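Local coordinates for protein putative trimethylamine methyltransferase (Rhizobium meliloti, PDB 4YYC) that probably transfers methyl groups, as a member of the trimethylamine methyltransferase family, though its own substrate is not established, at residues L167-A171 against Y203-P207; P172-S176 against L414-Q418; F161-K166 against S199-S204; H391-W395 against K406-Q411; W119-N123 against L228-F233. All coordinates share one frame; numbering follows the deposited sequence. Where two conformers were deposited one is given.

How the contacts relate
Contacts 1 and 3 join helix 158-170 to the chain around the end of helix 192-202; they share Tyr203 and Ser204, and their centres lie about 7 Å apart. Contacts 2 and 4 both use helix 404-420, with centres about 10 Å apart. Lys206 NZ of contact 1 reaches Met174 O of contact 2 at 2.8 Å, while Phe164 of contact 3 packs on Phe407 of contact 4. Contact 5 is tied to contact 1 by Arg122 NE to Ser204 O at 3.0 Å. An unidentified bound ligand sits beside contact 4, about 5 Å from the side chain of Trp395 and hydrogen-bonded to His391. The side chain of Phe161 is about 12 Å from the bound ligand.

Contact 1. Residues L167-A171 against Y203-P207; sequences LAYMA and YSDKP
The ammonium NZ of Lys206 draws together the backbone carbonyls of Ala168 and Tyr169 at the end of helix 158-170. It gives a hydrogen bond of 2.9 Å to Ala168 O, lying in the carbonyl plane, and one of 3.0 Å to Tyr169 O, where it stands 57° out of the plane. Met174 O and Ser40 OG are further partners of the same nitrogen. A lysine suits this place: carbonyls at a C-terminal helix end are expected to carry partial negative charge, and the extended chain beyond CG carries the ammonium straight to them. An alanine here would probably leave this cluster of carbonyls without its cation and open a gap beside the helix end.

Tyr169 supplies the other half of the contact. Its CG lies anti to the backbone N (chi1 170°), which places the ring edge beside Asp205, with CE1 3.3 Å from Asp205 OD1. Ring and carboxylate are turned 62° apart. A water joins them, 2.8 Å from Tyr169 OH and donating to Asp205 OD2 at 2.7 Å; OD1 forms a salt bridge with Arg126, and OD2 a hydrogen bond with Asn123. Ser204 OG accepts from Lys206 N at 3.2 Å, an ST turn that shapes the loop.

That loop runs from helix 192-202 to strand 208-209, while helices 404-420 and 481-495 pack around Leu167 and Ala171.

Contact 2. Residues P172-S176 against L414-Q418; sequences PSMHS and LGMMQ
Ser173 and His175 both donate to a single oxygen, OE1 of Gln418, from opposite faces of the amide plane. Ser173 OG lies 2.8 Å from Gln418 OE1, and His175 NE2 lies 2.9 Å from the same atom. The histidine bond is fairly straight, with 157° at the hydrogen, and OE1 lies near the plane of the ring, at its edge. Ring and amide planes are turned 66° against each other. Glutamine suits this place because it is long enough to reach the loop from its helix, and its carbonyl can receive two donors.

Beside this polar group, the terminal methyl CE of Met174, a selenomethionine, meets Leu414 CD1 at 3.7 Å. The bends at chi2 and chi3 bring that methyl round to the leucine, although the side chain sets out away from the helix. Gly415, without a side chain, meets Ser173 OG through CA at 3.5 Å.

A second shell fixes the orientations. His175 ND1 bonds to Phe137 N, which orients the ring, and Ser173 O lies 3.2 Å above the plane of the His175 ring, toward its rim. Gln418 NE2 bonds to Pro42 O, which sets which way round its amide sits.

Strand 134-137 and helix 368-383 pack against Leu414 and Met417, and strand 44-45 against His175 and Gln418. Met416 of the same helix packs on Gly332 of the second subunit.

Contact 3. Residues F161-K166 against S199-S204; sequences FRNFVK and SHIRYS
Arg162 facing Ser199, and Lys166 facing Tyr203 one helical turn on, mark a helix-helix packing: helices 158-170 and 192-202 run in the same direction here, and no direct hydrogen bond joins the two segments.

The aromatic part is an offset edge-to-face pair, the edge of Phe161 toward the face of His200, with centroids 5.4 Å apart and planes at 75°. Ser177 OG at ND1 and Gly179 O at NE2 make two bonds that hold the imidazole at its rotation, with one face toward the phenylalanine edge.

Apolar packing centres on Val165, whose CG1 serves Ser199, Tyr203 and Ser204 and whose CG2 serves His200. CG1, anti to the backbone N (chi1 175°), lies 3.9 Å from Tyr203 CB; CG2 rests 3.7 Å from His200 CE1.

Long polar side chains meet Tyr203. Arg162 lies across its ring, with NE 3.5 Å from Tyr203 CE2, and the phenol oxygen sits over one guanidinium face without a hydrogen bond. Lys166 runs alongside the same ring, pointing the same way; its CE, 3.9 Å from Tyr203 CD1, makes the touch.

A water completes the seam, donating to Val165 O at 2.9 Å and lying 2.7 Å from Ser204 OG.

Contact 4. Residues H391-W395 against K406-Q411; sequences HAAGW and KFMIDQ
The loop between strands 388-389 and 395-396, which lines the site of an unidentified bound ligand, is held on helix 404-420 where Gly394 and Trp395 meet Asp410 and Lys406. Asp410 OD2 takes two donors. Gly394 N comes to it at 2.9 Å on the anti lone pair, with an angle of 166° at the hydrogen, and Lys406 NZ comes at 2.7 Å on the syn side, forming a salt bridge one helical turn apart. Lys406 NZ also donates to Trp395 O at 2.8 Å, in the carbonyl plane, and bonds to Ser374 OG. Bends at chi2 (71°) and chi4 bring NZ between Trp395 O and Asp410 OD2. In this buried setting the opposite charges probably offset each other, while Asp410 holds Gly394 N and Lys406 holds Trp395 O. A methionine in place of Lys406 would probably leave the Asp410 charge without its mate and Trp395 O without this donor.

Small residues make the approach possible. Ala393 CB sits over one face of Phe407 in a CH-pi contact, 4.2 Å from the ring centroid and 25° off its normal. The same CB presses on Asp410 CB at only 3.4 Å, which leaves little space for a larger residue. Gly394 takes backbone angles that suit glycine, and a side chain there would crowd the Phe407 ring.

His391 NE2 hydrogen-bonds to the ligand, and Trp395 CZ3 lies 3.4 Å above the centre of the His391 ring. In this family a TIM-type beta/alpha barrel is expected, and a loop holding a pocket residue against a helix is in keeping with it.

Contact 5. Residues W119-N123 against L228-F233; sequences WHARN and LFGDDF
Arg122 and Phe229 are the residues whose backbones come nearest, with CA atoms 6.9 Å apart, and Gly230 (phi 103°) interrupts the helical course between helices 215-229 and 231-236, at the N-cap position of the second. Such a positive phi suits glycine, which has no CB to crowd the preceding carbonyl.

Phe229 and Phe233, one on each helix, reach across to the loop that follows strand 116-119. The Phe229 ring comes edge-on, with CE1 3.7 Å from Ala121 C near the ring plane, and its CZ lies 3.6 Å from Arg122 N. An aromatic ring suits this place because it is long enough to bring its edge against a peptide, and needs no polar partner there.

Phe233 meets His120 in an edge-to-face, T-shaped pair: its edge points to the imidazole face, the centroids are 5.3 Å apart and the planes stand at 88°. Its CZ is 3.7 Å from His120 ND1. The phenylalanine has CG anti to its own nitrogen (chi1 -169°), which sends the ring out toward the loop.

Leu228 packs against the aliphatic part of Arg122, with CD1 4.0 Å from Arg122 CD and CD2 4.1 Å from Arg122 CB. The two side chains cross at about a right angle. Beyond its methylenes, the guanidinium turns to Tyr500 O through NH1 and to Ser204 O through NE.

No hydrogen bond links the two segments; the attachment probably rests on dispersion, with ring electrostatics favouring the T-shaped pair. Arginine thus divides its work, lending its carbons to this apolar surface and its charge to carbonyls elsewhere in the chain.

Contact 1. Residues L167-A171 against Y203-P207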
# COMPACT_ATOMS: atom_id res chain seq x y z
N LEU A 167 9.93 -20.83 -11.10
CA LEU A 167 10.10 -19.69 -10.22
C LEU A 167 9.06 -19.64 -9.13
O LEU A 167 9.36 -19.26 -7.98
CB LEU A 167 10.06 -18.39 -11.04
CG LEU A 167 11.22 -18.18 -12.04
CD1 LEU A 167 10.93 -16.92 -12.82
CD2 LEU A 167 12.57 -18.06 -11.38
N ALA A 168 7.84 -20.06 -9.45
CA ALA A 168 6.79 -20.14 -8.45
C ALA A 168 7.07 -21.23 -7.40
O ALA A 168 6.78 -21.03 -6.22
CB ALA A 168 5.44 -20.42 -9.10
N TYR A 169 7.64 -22.35 -7.84
CA TYR A 169 8.06 -23.42 -6.93
C TYR A 169 9.12 -22.91 -5.95
O TYR A 169 9.08 -23.21 -4.76
CB TYR A 169 8.57 -24.62 -7.74
CG TYR A 169 9.23 -25.67 -6.90
CD1 TYR A 169 8.48 -26.51 -6.10
CD2 TYR A 169 10.63 -25.78 -6.86
CE1 TYR A 169 9.08 -27.49 -5.34
CE2 TYR A 169 11.24 -26.76 -6.09
CZ TYR A 169 10.46 -27.60 -5.34
OH TYR A 169 11.03 -28.57 -4.56
N MSE A 170 10.06 -22.11 -6.45
CA MSE A 170 11.16 -21.61 -5.64
C MSE A 170 10.79 -20.42 -4.79
O MSE A 170 11.35 -20.27 -3.70
CB MSE A 170 12.34 -21.27 -6.51
CG MSE A 170 12.95 -22.52 -7.10
SE MSE A 170 14.52 -22.16 -8.23
CE MSE A 170 13.70 -21.47 -9.83
N ALA A 171 9.90 -19.55 -5.24
CA ALA A 171 9.53 -18.31 -4.52
C ALA A 171 8.96 -18.71 -3.14
O ALA A 171 7.94 -19.40 -3.08
CB ALA A 171 8.50 -17.54 -5.27
N TYR A 203 7.22 -29.93 -12.51
CA TYR A 203 8.16 -28.90 -12.09
C TYR A 203 7.82 -28.26 -10.77
O TYR A 203 8.58 -27.41 -10.27
CB TYR A 203 8.33 -27.86 -13.18
CG TYR A 203 8.87 -28.46 -14.46
CD1 TYR A 203 10.20 -28.82 -14.56
CD2 TYR A 203 8.05 -28.71 -15.55
CE1 TYR A 203 10.70 -29.38 -15.73
CE2 TYR A 203 8.52 -29.28 -16.73
CZ TYR A 203 9.85 -29.60 -16.81
OH TYR A 203 10.33 -30.19 -17.97
N SER A 204 6.71 -28.68 -10.16
CA SER A 204 6.32 -28.13 -8.86
C SER A 204 5.62 -29.22 -8.06
O SER A 204 5.19 -30.23 -8.65
CB SER A 204 5.35 -26.99 -9.05
OG SER A 204 5.15 -26.31 -7.82
N ASP A 205 5.50 -29.01 -6.76
CA ASP A 205 4.64 -29.84 -5.92
C ASP A 205 3.66 -29.00 -5.11
O ASP A 205 3.09 -29.49 -4.15
CB ASP A 205 5.48 -30.76 -5.02
CG ASP A 205 6.37 -30.00 -4.05
OD1 ASP A 205 6.36 -28.77 -4.05
OD2 ASP A 205 7.07 -30.70 -3.26
N LYS A 206 3.47 -27.75 -5.54
CA LYS A 206 2.52 -26.83 -4.92
C LYS A 206 1.16 -27.01 -5.58
O LYS A 206 1.06 -27.47 -6.69
CB LYS A 206 3.02 -25.39 -5.02
CG LYS A 206 4.24 -25.10 -4.18
CD LYS A 206 4.82 -23.70 -4.32
CE LYS A 206 6.07 -23.54 -3.46
NZ LYS A 206 6.59 -22.15 -3.57
N PRO A 207 0.08 -26.60 -4.89
CA PRO A 207 -1.25 -26.81 -5.47
C PRO A 207 -1.46 -26.00 -6.76
O PRO A 207 -0.98 -24.90 -6.85
CB PRO A 207 -2.21 -26.35 -4.40
CG PRO A 207 -1.41 -25.86 -3.31
CD PRO A 207 0.04 -26.05 -3.54
O HOH W 1 9.45 -29.66 -2.59

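Contact 2. Residues P172-S176 against L414-Q418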
# COMPACT_ATOMS: atom_id res chain seq x y z
N PRO A 172 9.56 -18.24 -2.03
CA PRO A 172 9.15 -18.82 -0.75
C PRO A 172 7.72 -18.48 -0.33
O PRO A 172 7.10 -19.28 0.38
CB PRO A 172 10.13 -18.21 0.27
CG PRO A 172 11.24 -17.69 -0.51
CD PRO A 172 10.85 -17.53 -1.95
N SER A 173 7.18 -17.34 -0.75
CA SER A 173 5.81 -16.98 -0.37
C SER A 173 4.82 -17.15 -1.50
O SER A 173 3.69 -16.69 -1.40
CB SER A 173 5.72 -15.58 0.27
OG SER A 173 6.27 -15.56 1.57
N MSE A 174 5.21 -17.87 -2.56
CA MSE A 174 4.23 -18.25 -3.61
C MSE A 174 3.66 -19.56 -3.17
O MSE A 174 4.35 -20.58 -3.19
CB MSE A 174 4.92 -18.29 -4.98
CG MSE A 174 3.96 -18.47 -6.13
SE MSE A 174 2.64 -17.01 -6.17
CE MSE A 174 3.77 -15.77 -6.97
N HIS A 175 2.41 -19.61 -2.76
CA HIS A 175 1.88 -20.83 -2.15
C HIS A 175 1.29 -21.79 -3.16
O HIS A 175 1.21 -22.97 -2.87
CB HIS A 175 0.85 -20.48 -1.10
CG HIS A 175 1.33 -19.41 -0.15
ND1 HIS A 175 0.80 -18.15 -0.14
CD2 HIS A 175 2.32 -19.42 0.77
CE1 HIS A 175 1.43 -17.42 0.77
NE2 HIS A 175 2.37 -18.17 1.32
N SER A 176 0.84 -21.27 -4.28
CA SER A 176 0.28 -22.09 -5.37
C SER A 176 1.14 -21.97 -6.60
O SER A 176 1.69 -20.91 -6.87
CB SER A 176 -1.10 -21.57 -5.72
OG SER A 176 -1.64 -22.14 -6.89
N LEU A 414 5.59 -10.20 -1.78
CA LEU A 414 4.75 -11.22 -1.15
C LEU A 414 5.35 -11.69 0.17
O LEU A 414 4.60 -12.00 1.11
CB LEU A 414 4.47 -12.40 -2.08
CG LEU A 414 3.80 -12.06 -3.42
CD1 LEU A 414 3.66 -13.36 -4.19
CD2 LEU A 414 2.45 -11.37 -3.24
N GLY A 415 6.68 -11.86 0.22
CA GLY A 415 7.32 -12.24 1.49
C GLY A 415 7.09 -11.19 2.58
O GLY A 415 6.89 -11.55 3.76
N MSE A 416 7.04 -9.92 2.19
CA MSE A 416 6.79 -8.84 3.16
C MSE A 416 5.36 -8.95 3.64
O MSE A 416 5.10 -8.81 4.83
CB MSE A 416 7.04 -7.48 2.53
CG MSE A 416 8.53 -7.36 2.38
SE MSE A 416 8.82 -5.55 1.61
CE MSE A 416 10.51 -6.13 0.70
N MSE A 417 4.44 -9.24 2.75
CA MSE A 417 3.04 -9.39 3.14
C MSE A 417 2.85 -10.58 4.08
O MSE A 417 2.11 -10.51 5.06
CB MSE A 417 2.10 -9.58 1.94
CG MSE A 417 2.13 -8.44 0.94
SE MSE A 417 1.58 -6.68 1.65
CE MSE A 417 2.68 -5.45 0.51
N GLN A 418 3.56 -11.67 3.82
CA GLN A 418 3.51 -12.84 4.68
C GLN A 418 3.97 -12.50 6.10
O GLN A 418 3.34 -12.91 7.07
CB GLN A 418 4.39 -13.96 4.06
CG GLN A 418 4.46 -15.21 4.89
CD GLN A 418 4.02 -16.49 4.21
OE1 GLN A 418 4.18 -16.65 2.99
NE2 GLN A 418 3.56 -17.44 5.01

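Contact 3. Residues F161-K166 against S199-S204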
# COMPACT_ATOMS: atom_id res chain seq x y z
N PHE A 161 6.50 -21.05 -19.87
CA PHE A 161 5.53 -21.60 -18.91
C PHE A 161 6.27 -22.40 -17.83
O PHE A 161 6.11 -22.20 -16.62
CB PHE A 161 4.55 -22.51 -19.66
CG PHE A 161 3.34 -22.91 -18.87
CD1 PHE A 161 3.37 -23.94 -17.92
CD2 PHE A 161 2.15 -22.22 -19.03
CE1 PHE A 161 2.24 -24.25 -17.18
CE2 PHE A 161 1.04 -22.54 -18.30
CZ PHE A 161 1.09 -23.57 -17.36
N ARG A 162 7.14 -23.28 -18.28
CA ARG A 162 7.93 -24.07 -17.34
C ARG A 162 8.80 -23.19 -16.44
O ARG A 162 8.87 -23.44 -15.23
CB ARG A 162 8.78 -25.09 -18.07
CG ARG A 162 7.92 -26.20 -18.63
CD ARG A 162 8.73 -27.06 -19.55
NE ARG A 162 7.97 -28.19 -20.01
CZ ARG A 162 8.48 -29.15 -20.79
NH1 ARG A 162 9.77 -29.11 -21.20
NH2 ARG A 162 7.71 -30.17 -21.12
N ASN A 163 9.43 -22.17 -17.01
CA ASN A 163 10.24 -21.27 -16.20
C ASN A 163 9.40 -20.61 -15.08
O ASN A 163 9.88 -20.47 -13.96
CB ASN A 163 10.94 -20.23 -17.03
CG ASN A 163 12.10 -20.77 -17.82
OD1 ASN A 163 12.63 -21.84 -17.48
ND2 ASN A 163 12.51 -20.06 -18.85
N PHE A 164 8.20 -20.16 -15.40
CA PHE A 164 7.33 -19.55 -14.39
C PHE A 164 6.90 -20.56 -13.35
O PHE A 164 6.83 -20.20 -12.18
CB PHE A 164 6.15 -18.81 -14.99
CG PHE A 164 6.52 -17.45 -15.58
CD1 PHE A 164 6.80 -16.37 -14.76
CD2 PHE A 164 6.53 -17.24 -16.97
CE1 PHE A 164 7.14 -15.13 -15.30
CE2 PHE A 164 6.91 -15.99 -17.51
CZ PHE A 164 7.23 -14.96 -16.66
N VAL A 165 6.62 -21.80 -13.76
CA VAL A 165 6.33 -22.82 -12.79
C VAL A 165 7.52 -23.03 -11.84
O VAL A 165 7.35 -23.14 -10.63
CB VAL A 165 5.86 -24.12 -13.42
CG1 VAL A 165 5.67 -25.19 -12.37
CG2 VAL A 165 4.52 -23.89 -14.11
N LYS A 166 8.72 -23.09 -12.41
CA LYS A 166 9.93 -23.23 -11.62
C LYS A 166 10.11 -22.08 -10.62
O LYS A 166 10.40 -22.30 -9.46
CB LYS A 166 11.17 -23.36 -12.51
CG LYS A 166 11.21 -24.61 -13.39
CD LYS A 166 12.43 -24.56 -14.29
CE LYS A 166 12.58 -25.83 -15.09
NZ LYS A 166 13.69 -25.82 -16.06
N SER A 199 3.07 -29.61 -16.59
CA SER A 199 4.16 -28.75 -16.09
C SER A 199 4.02 -28.45 -14.60
O SER A 199 4.99 -28.46 -13.86
CB SER A 199 4.23 -27.44 -16.90
OG SER A 199 4.56 -27.75 -18.23
N HIS A 200 2.79 -28.19 -14.14
CA HIS A 200 2.53 -27.98 -12.71
C HIS A 200 2.83 -29.21 -11.86
O HIS A 200 3.11 -29.08 -10.69
CB HIS A 200 1.09 -27.52 -12.48
CG HIS A 200 0.81 -26.12 -12.98
ND1 HIS A 200 1.36 -25.01 -12.39
CD2 HIS A 200 0.05 -25.66 -14.00
CE1 HIS A 200 0.95 -23.93 -13.02
NE2 HIS A 200 0.15 -24.30 -14.00
N ILE A 201 2.77 -30.39 -12.46
CA ILE A 201 3.05 -31.63 -11.73
C ILE A 201 4.52 -31.95 -11.74
O ILE A 201 5.06 -32.36 -10.70
CB ILE A 201 2.20 -32.80 -12.28
CG1 ILE A 201 0.72 -32.46 -12.18
CG2 ILE A 201 2.54 -34.08 -11.54
CD1 ILE A 201 -0.21 -33.34 -12.98
N ARG A 202 5.14 -31.81 -12.92
CA ARG A 202 6.55 -32.22 -13.11
C ARG A 202 7.52 -31.23 -12.44
O ARG A 202 8.53 -31.65 -11.86
CB ARG A 202 6.84 -32.35 -14.62
CG ARG A 202 8.25 -32.76 -15.04
CD ARG A 202 8.72 -34.10 -14.47
NE ARG A 202 9.07 -33.90 -13.09
CZ ARG A 202 9.74 -34.71 -12.30
NH1 ARG A 202 10.27 -35.85 -12.73
NH2 ARG A 202 9.89 -34.28 -11.05
N TYR A 203 7.22 -29.93 -12.51
CA TYR A 203 8.16 -28.90 -12.09
C TYR A 203 7.82 -28.26 -10.77
O TYR A 203 8.58 -27.41 -10.27
CB TYR A 203 8.33 -27.86 -13.18
CG TYR A 203 8.87 -28.46 -14.46
CD1 TYR A 203 10.20 -28.82 -14.56
CD2 TYR A 203 8.05 -28.71 -15.55
CE1 TYR A 203 10.70 -29.38 -15.73
CE2 TYR A 203 8.52 -29.28 -16.73
CZ TYR A 203 9.85 -29.60 -16.81
OH TYR A 203 10.33 -30.19 -17.97
N SER A 204 6.71 -28.68 -10.16
CA SER A 204 6.32 -28.13 -8.86
C SER A 204 5.62 -29.22 -8.06
O SER A 204 5.19 -30.23 -8.65
CB SER A 204 5.35 -26.99 -9.05
OG SER A 204 5.15 -26.31 -7.82
O HOH W 2 5.10 -23.81 -8.94

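Contact 4. Residues H391-W395 against K406-Q411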
# COMPACT_ATOMS: atom_id res chain seq x y z
N HIS A 391 -2.74 -13.72 -9.68
CA HIS A 391 -1.94 -12.60 -10.17
C HIS A 391 -1.12 -11.94 -9.06
O HIS A 391 -0.85 -10.74 -9.08
CB HIS A 391 -2.71 -11.51 -10.88
CG HIS A 391 -3.81 -11.98 -11.79
ND1 HIS A 391 -3.59 -12.71 -12.93
CD2 HIS A 391 -5.13 -11.74 -11.75
CE1 HIS A 391 -4.73 -12.92 -13.55
NE2 HIS A 391 -5.69 -12.34 -12.86
N ALA A 392 -0.71 -12.72 -8.08
CA ALA A 392 0.11 -12.14 -7.00
C ALA A 392 1.49 -11.70 -7.43
O ALA A 392 2.07 -10.82 -6.79
CB ALA A 392 0.21 -13.15 -5.85
N ALA A 393 2.02 -12.27 -8.50
CA ALA A 393 3.33 -11.88 -9.07
C ALA A 393 3.41 -12.11 -10.53
O ALA A 393 2.93 -13.17 -11.03
CB ALA A 393 4.47 -12.58 -8.39
N GLY A 394 4.04 -11.20 -11.22
CA GLY A 394 4.36 -11.38 -12.64
C GLY A 394 3.56 -10.60 -13.67
O GLY A 394 4.00 -10.51 -14.83
N TRP A 395 2.39 -10.08 -13.30
CA TRP A 395 1.54 -9.33 -14.24
C TRP A 395 2.15 -7.99 -14.64
O TRP A 395 2.52 -7.17 -13.77
CB TRP A 395 0.20 -9.10 -13.56
CG TRP A 395 -0.81 -8.21 -14.16
CD1 TRP A 395 -0.73 -6.86 -14.38
CD2 TRP A 395 -2.15 -8.59 -14.52
NE1 TRP A 395 -1.96 -6.37 -14.81
CE2 TRP A 395 -2.83 -7.41 -14.91
CE3 TRP A 395 -2.84 -9.81 -14.56
CZ2 TRP A 395 -4.15 -7.44 -15.34
CZ3 TRP A 395 -4.12 -9.81 -14.97
CH2 TRP A 395 -4.75 -8.65 -15.38
N LYS A 406 9.43 -8.59 -13.30
CA LYS A 406 8.32 -8.20 -12.45
C LYS A 406 7.94 -9.32 -11.47
O LYS A 406 7.65 -9.05 -10.31
CB LYS A 406 7.15 -7.81 -13.30
CG LYS A 406 5.85 -7.50 -12.58
CD LYS A 406 5.91 -6.24 -11.86
CE LYS A 406 4.55 -5.51 -11.56
NZ LYS A 406 3.44 -6.48 -11.20
N PHE A 407 7.95 -10.56 -11.92
CA PHE A 407 7.66 -11.66 -11.03
C PHE A 407 8.59 -11.65 -9.82
O PHE A 407 8.16 -11.83 -8.69
CB PHE A 407 7.80 -13.00 -11.79
CG PHE A 407 7.46 -14.18 -10.96
CD1 PHE A 407 8.41 -14.75 -10.08
CD2 PHE A 407 6.19 -14.74 -11.03
CE1 PHE A 407 8.07 -15.85 -9.29
CE2 PHE A 407 5.88 -15.88 -10.26
CZ PHE A 407 6.81 -16.39 -9.39
N MSE A 408 9.89 -11.44 -10.06
CA MSE A 408 10.87 -11.46 -8.95
C MSE A 408 10.65 -10.33 -7.98
O MSE A 408 10.75 -10.50 -6.76
CB MSE A 408 12.29 -11.44 -9.51
CG MSE A 408 12.63 -12.63 -10.42
SE MSE A 408 12.45 -14.34 -9.49
CE MSE A 408 13.80 -14.01 -8.13
N ILE A 409 10.34 -9.15 -8.50
CA ILE A 409 10.10 -7.98 -7.64
C ILE A 409 8.83 -8.20 -6.81
O ILE A 409 8.80 -7.98 -5.58
CB ILE A 409 9.95 -6.69 -8.48
CG1 ILE A 409 11.27 -6.37 -9.20
CG2 ILE A 409 9.45 -5.50 -7.61
CD1 ILE A 409 11.10 -5.33 -10.30
N ASP A 410 7.79 -8.71 -7.46
CA ASP A 410 6.53 -8.92 -6.78
C ASP A 410 6.64 -10.02 -5.72
O ASP A 410 6.07 -9.89 -4.63
CB ASP A 410 5.43 -9.35 -7.77
CG ASP A 410 5.01 -8.27 -8.75
OD1 ASP A 410 5.14 -7.07 -8.44
OD2 ASP A 410 4.41 -8.65 -9.84
N GLN A 411 7.30 -11.11 -6.03
CA GLN A 411 7.38 -12.20 -5.05
C GLN A 411 8.10 -11.78 -3.76
O GLN A 411 7.81 -12.32 -2.67
CB GLN A 411 7.91 -13.51 -5.66
CG GLN A 411 9.34 -13.52 -6.09
CD GLN A 411 10.33 -13.69 -4.98
OE1 GLN A 411 10.17 -14.52 -4.10
NE2 GLN A 411 11.38 -12.88 -4.99

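Contact 5. Residues W119-N123 against L228-F233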
# COMPACT_ATOMS: atom_id res chain seq x y z
N TRP A 119 -7.10 -27.01 -0.24
CA TRP A 119 -6.59 -27.21 -1.59
C TRP A 119 -5.38 -28.11 -1.45
O TRP A 119 -4.35 -27.74 -0.92
CB TRP A 119 -6.19 -25.87 -2.19
CG TRP A 119 -5.82 -25.85 -3.60
CD1 TRP A 119 -5.83 -26.88 -4.53
CD2 TRP A 119 -5.39 -24.70 -4.29
NE1 TRP A 119 -5.42 -26.39 -5.76
CE2 TRP A 119 -5.17 -25.05 -5.63
CE3 TRP A 119 -5.18 -23.37 -3.90
CZ2 TRP A 119 -4.75 -24.11 -6.58
CZ3 TRP A 119 -4.77 -22.46 -4.83
CH2 TRP A 119 -4.56 -22.82 -6.14
N HIS A 120 -5.57 -29.38 -1.83
CA HIS A 120 -4.56 -30.38 -1.60
C HIS A 120 -3.47 -30.29 -2.66
O HIS A 120 -3.76 -30.08 -3.84
CB HIS A 120 -5.16 -31.78 -1.59
CG HIS A 120 -6.07 -32.00 -0.42
ND1 HIS A 120 -5.67 -32.66 0.72
CD2 HIS A 120 -7.34 -31.59 -0.19
CE1 HIS A 120 -6.66 -32.65 1.60
NE2 HIS A 120 -7.68 -32.00 1.08
N ALA A 121 -2.25 -30.50 -2.23
CA ALA A 121 -1.07 -30.52 -3.12
C ALA A 121 -0.54 -31.92 -3.17
O ALA A 121 -0.69 -32.71 -2.23
CB ALA A 121 -0.00 -29.58 -2.58
N ARG A 122 0.18 -32.25 -4.23
CA ARG A 122 0.70 -33.60 -4.36
C ARG A 122 1.76 -33.89 -3.29
O ARG A 122 1.92 -35.02 -2.91
CB ARG A 122 1.23 -33.85 -5.76
CG ARG A 122 2.51 -33.10 -6.11
CD ARG A 122 2.88 -33.39 -7.55
NE ARG A 122 4.20 -32.95 -8.00
CZ ARG A 122 5.34 -33.59 -7.77
NH1 ARG A 122 5.37 -34.71 -7.05
NH2 ARG A 122 6.48 -33.13 -8.28
N ASN A 123 2.46 -32.85 -2.81
CA ASN A 123 3.22 -32.91 -1.59
C ASN A 123 2.32 -32.33 -0.49
O ASN A 123 2.10 -31.14 -0.48
CB ASN A 123 4.51 -32.11 -1.70
CG ASN A 123 5.25 -31.96 -0.38
OD1 ASN A 123 4.84 -32.47 0.66
ND2 ASN A 123 6.40 -31.29 -0.44
N LEU A 228 -2.62 -38.78 -10.67
CA LEU A 228 -1.67 -38.25 -9.69
C LEU A 228 -2.02 -38.58 -8.24
O LEU A 228 -1.17 -39.02 -7.48
CB LEU A 228 -1.57 -36.74 -9.89
CG LEU A 228 -0.69 -36.00 -8.92
CD1 LEU A 228 0.74 -36.53 -8.91
CD2 LEU A 228 -0.70 -34.54 -9.29
N PHE A 229 -3.28 -38.36 -7.87
CA PHE A 229 -3.75 -38.43 -6.47
C PHE A 229 -4.59 -39.69 -6.16
O PHE A 229 -4.79 -40.02 -4.97
CB PHE A 229 -4.67 -37.26 -6.20
CG PHE A 229 -3.99 -35.93 -6.10
CD1 PHE A 229 -3.45 -35.52 -4.90
CD2 PHE A 229 -3.94 -35.06 -7.19
CE1 PHE A 229 -2.87 -34.27 -4.76
CE2 PHE A 229 -3.32 -33.81 -7.07
CZ PHE A 229 -2.78 -33.42 -5.86
N GLY A 230 -5.11 -40.36 -7.18
CA GLY A 230 -6.10 -41.43 -6.98
C GLY A 230 -7.52 -41.01 -7.29
O GLY A 230 -7.91 -39.85 -7.06
N ASP A 231 -8.30 -41.95 -7.83
CA ASP A 231 -9.66 -41.65 -8.27
C ASP A 231 -10.54 -41.21 -7.10
O ASP A 231 -11.16 -40.14 -7.17
CB ASP A 231 -10.29 -42.86 -9.01
CG ASP A 231 -11.61 -42.50 -9.72
OD1 ASP A 231 -12.50 -41.90 -9.09
OD2 ASP A 231 -11.78 -42.79 -10.93
N ASP A 232 -10.61 -42.01 -6.03
CA ASP A 232 -11.49 -41.63 -4.92
C ASP A 232 -10.99 -40.35 -4.23
O ASP A 232 -11.82 -39.53 -3.81
CB ASP A 232 -11.66 -42.74 -3.89
CG ASP A 232 -12.37 -43.94 -4.46
OD1 ASP A 232 -13.43 -43.78 -5.10
OD2 ASP A 232 -11.86 -45.06 -4.28
N PHE A 233 -9.68 -40.17 -4.16
CA PHE A 233 -9.12 -38.96 -3.55
C PHE A 233 -9.64 -37.70 -4.23
O PHE A 233 -10.05 -36.77 -3.55
CB PHE A 233 -7.61 -38.97 -3.55
CG PHE A 233 -7.01 -37.89 -2.69
CD1 PHE A 233 -6.82 -36.62 -3.19
CD2 PHE A 233 -6.64 -38.16 -1.40
CE1 PHE A 233 -6.24 -35.63 -2.40
CE2 PHE A 233 -6.07 -37.18 -0.60
CZ PHE A 233 -5.87 -35.92 -1.10